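Local coordinates for protein metallo-beta-lactamase (Serratia marcescens, PDB 6K4X) that hydrolyses the amide bond of beta-lactam antibiotics as a subclass B3 zinc-dependent beta-lactamase, at residues L69-H74 and F172-T177. Residues are numbered along the deposited sequence; the frame is centred on the assembly and turned at random.
Sequences LSTHSH and FADSLT. With ZN (zinc ion), chain B; D0U (4-azanyl-2-sulfanyl-benzoic acid), chain E.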
loop_
_atom_site.group_PDB
_atom_site.type_symbol
_atom_site.label_atom_id
_atom_site.label_comp_id
_atom_site.label_asym_id
_atom_site.label_seq_id
_atom_site.Cartn_x
_atom_site.Cartn_y
_atom_site.Cartn_z
ATOM N N LEU A 69 8.790 -0.486 -0.336
ATOM C CA LEU A 69 7.931 -1.373 0.417
ATOM C C LEU A 69 6.709 -1.701 -0.419
ATOM O O LEU A 69 6.077 -0.788 -0.933
ATOM C CB LEU A 69 7.512 -0.695 1.723
ATOM C CG LEU A 69 8.648 -0.109 2.552
ATOM C CD1 LEU A 69 8.108 0.437 3.856
ATOM C CD2 LEU A 69 9.754 -1.108 2.788
ATOM N N SER A 70 6.335 -2.976 -0.491
ATOM C CA SER A 70 5.189 -3.414 -1.274
ATOM C C SER A 70 4.027 -3.739 -0.343
ATOM O O SER A 70 4.185 -4.538 0.598
ATOM C CB SER A 70 5.564 -4.619 -2.093
ATOM O OG SER A 70 4.434 -5.161 -2.781
ATOM N N THR A 71 2.845 -3.192 -0.633
ATOM C CA THR A 71 1.608 -3.650 0.024
ATOM C C THR A 71 1.237 -5.047 -0.495
ATOM O O THR A 71 1.275 -6.033 0.241
ATOM C CB THR A 71 0.443 -2.668 -0.166
ATOM O OG1 THR A 71 0.273 -2.418 -1.565
ATOM C CG2 THR A 71 0.638 -1.375 0.601
ATOM N N HIS A 72 0.877 -5.139 -1.779
ATOM C CA HIS A 72 0.628 -6.432 -2.362
ATOM C C HIS A 72 0.948 -6.429 -3.853
ATOM O O HIS A 72 1.065 -5.396 -4.508
ATOM C CB HIS A 72 -0.793 -6.952 -2.080
ATOM C CG HIS A 72 -1.875 -6.295 -2.867
ATOM N ND1 HIS A 72 -2.559 -5.206 -2.414
ATOM C CD2 HIS A 72 -2.412 -6.594 -4.077
ATOM C CE1 HIS A 72 -3.489 -4.873 -3.294
ATOM N NE2 HIS A 72 -3.421 -5.702 -4.368
ATOM N N SER A 73 1.062 -7.654 -4.374
ATOM C CA SER A 73 1.681 -7.950 -5.659
ATOM C C SER A 73 0.646 -8.108 -6.772
ATOM O O SER A 73 0.580 -9.161 -7.417
ATOM C CB SER A 73 2.517 -9.185 -5.493
ATOM O OG SER A 73 1.786 -10.227 -4.853
ATOM N N HIS A 74 -0.119 -7.027 -7.014
ATOM C CA HIS A 74 -0.928 -6.915 -8.228
ATOM C C HIS A 74 -0.415 -5.728 -9.036
ATOM O O HIS A 74 0.243 -4.837 -8.503
ATOM C CB HIS A 74 -2.413 -6.721 -7.920
ATOM C CG HIS A 74 -3.028 -7.913 -7.273
ATOM N ND1 HIS A 74 -4.122 -7.848 -6.464
ATOM C CD2 HIS A 74 -2.702 -9.217 -7.385
ATOM C CE1 HIS A 74 -4.419 -9.071 -6.083
ATOM N NE2 HIS A 74 -3.578 -9.923 -6.629
ATOM N N PHE A 172 -0.135 3.057 5.938
ATOM C CA PHE A 172 -0.349 2.796 4.519
ATOM C C PHE A 172 -1.063 1.464 4.438
ATOM O O PHE A 172 -0.480 0.406 4.668
ATOM C CB PHE A 172 0.970 2.835 3.748
ATOM C CG PHE A 172 0.812 2.948 2.255
ATOM C CD1 PHE A 172 0.224 1.939 1.519
ATOM C CD2 PHE A 172 1.229 4.075 1.589
ATOM C CE1 PHE A 172 0.086 2.041 0.143
ATOM C CE2 PHE A 172 1.109 4.165 0.220
ATOM C CZ PHE A 172 0.541 3.153 -0.507
ATOM N N ALA A 173 -2.374 1.536 4.225
ATOM C CA ALA A 173 -3.258 0.384 4.398
ATOM C C ALA A 173 -3.317 -0.443 3.110
ATOM O O ALA A 173 -3.735 0.055 2.062
ATOM C CB ALA A 173 -4.618 0.864 4.821
ATOM N N ASP A 174 -2.907 -1.703 3.214
ATOM C CA ASP A 174 -3.096 -2.629 2.122
ATOM C C ASP A 174 -4.590 -2.843 1.879
ATOM O O ASP A 174 -5.444 -2.578 2.744
ATOM C CB ASP A 174 -2.433 -3.962 2.423
ATOM C CG ASP A 174 -2.321 -4.875 1.218
ATOM O OD1 ASP A 174 -2.405 -4.368 0.102
ATOM O OD2 ASP A 174 -2.067 -6.084 1.451
ATOM N N SER A 175 -4.911 -3.306 0.671
ATOM C CA SER A 175 -6.265 -3.729 0.299
ATOM C C SER A 175 -6.706 -4.932 1.122
ATOM O O SER A 175 -5.985 -5.906 1.266
ATOM C CB SER A 175 -6.327 -4.030 -1.161
ATOM O OG SER A 175 -5.902 -2.899 -1.892
ATOM N N LEU A 176 -7.959 -4.865 1.590
ATOM C CA LEU A 176 -8.574 -5.928 2.379
ATOM C C LEU A 176 -9.789 -6.513 1.655
ATOM O O LEU A 176 -10.730 -6.998 2.308
ATOM C CB LEU A 176 -8.997 -5.365 3.729
ATOM C CG LEU A 176 -7.899 -4.706 4.553
ATOM C CD1 LEU A 176 -8.467 -4.200 5.867
ATOM C CD2 LEU A 176 -6.719 -5.644 4.781
ATOM N N THR A 177 -9.791 -6.451 0.320
ATOM C CA THR A 177 -10.976 -6.703 -0.474
ATOM C C THR A 177 -11.049 -8.161 -0.938
ATOM O O THR A 177 -10.131 -8.705 -1.562
ATOM C CB THR A 177 -10.984 -5.764 -1.673
ATOM O OG1 THR A 177 -9.733 -5.917 -2.345
ATOM C CG2 THR A 177 -11.215 -4.327 -1.265
HETATM ZN ZN ZN B . -4.985 -6.215 -5.541
HETATM O O2 D0U E . -6.583 -3.510 -4.415
HETATM C C7 D0U E . -7.790 -3.834 -4.454
HETATM O O1 D0U E . -8.557 -3.682 -3.460
HETATM C C3 D0U E . -8.385 -4.441 -5.675
HETATM C C2 D0U E . -9.804 -4.529 -5.694
HETATM C C4 D0U E . -7.635 -4.897 -6.773
HETATM S S1 D0U E . -5.952 -4.798 -7.037
HETATM C C5 D0U E . -8.355 -5.471 -7.844
HETATM C C6 D0U E . -9.747 -5.577 -7.858
HETATM N N1 D0U E . -10.418 -6.115 -8.949
HETATM C C1 D0U E . -10.453 -5.085 -6.797
#
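H72 and D174 meet in the zinc site of the metallo-beta-lactamase active site, where a zinc ligand is steadied by a second-shell carboxylate. The ring of H72 binds zinc through NE2 at 2.0 Å, while its other nitrogen, ND1, donates to D174 OD1 at 2.7 Å. The bond is nearly straight (160°) and lies close to the imidazole plane; it uses the syn lone pair of OD1, with the carboxylate turned 40° from the ring. Held at NE2 by metal and at ND1 by carboxylate, the ring has its rotation set from both nitrogens, and NE2 would be expected to become a stronger donor to the metal. With CG anti to the backbone N (chi1 -167°), the D174 carboxylate reaches across to H72; OD1 also takes a weak bond from S175 N and lies 3.3 Å from T71 CB. T71 CG2 packs against F172 CD1 and CE1, and T71 OG1 hydrogen-bonds D41 OD2. H74 ND1, H150 and inhibitor sulfur S1 complete this zinc's shell; D76, H77 and H215 bind a second zinc. S175 OG donates to inhibitor O2 at 2.7 Å and T177 OG1 to O1 at 2.8 Å, gripping both carboxylate oxygens. The HXHXDH loop after strand 65-69 is the metallo-beta-lactamase superfamily's zinc-binding signature.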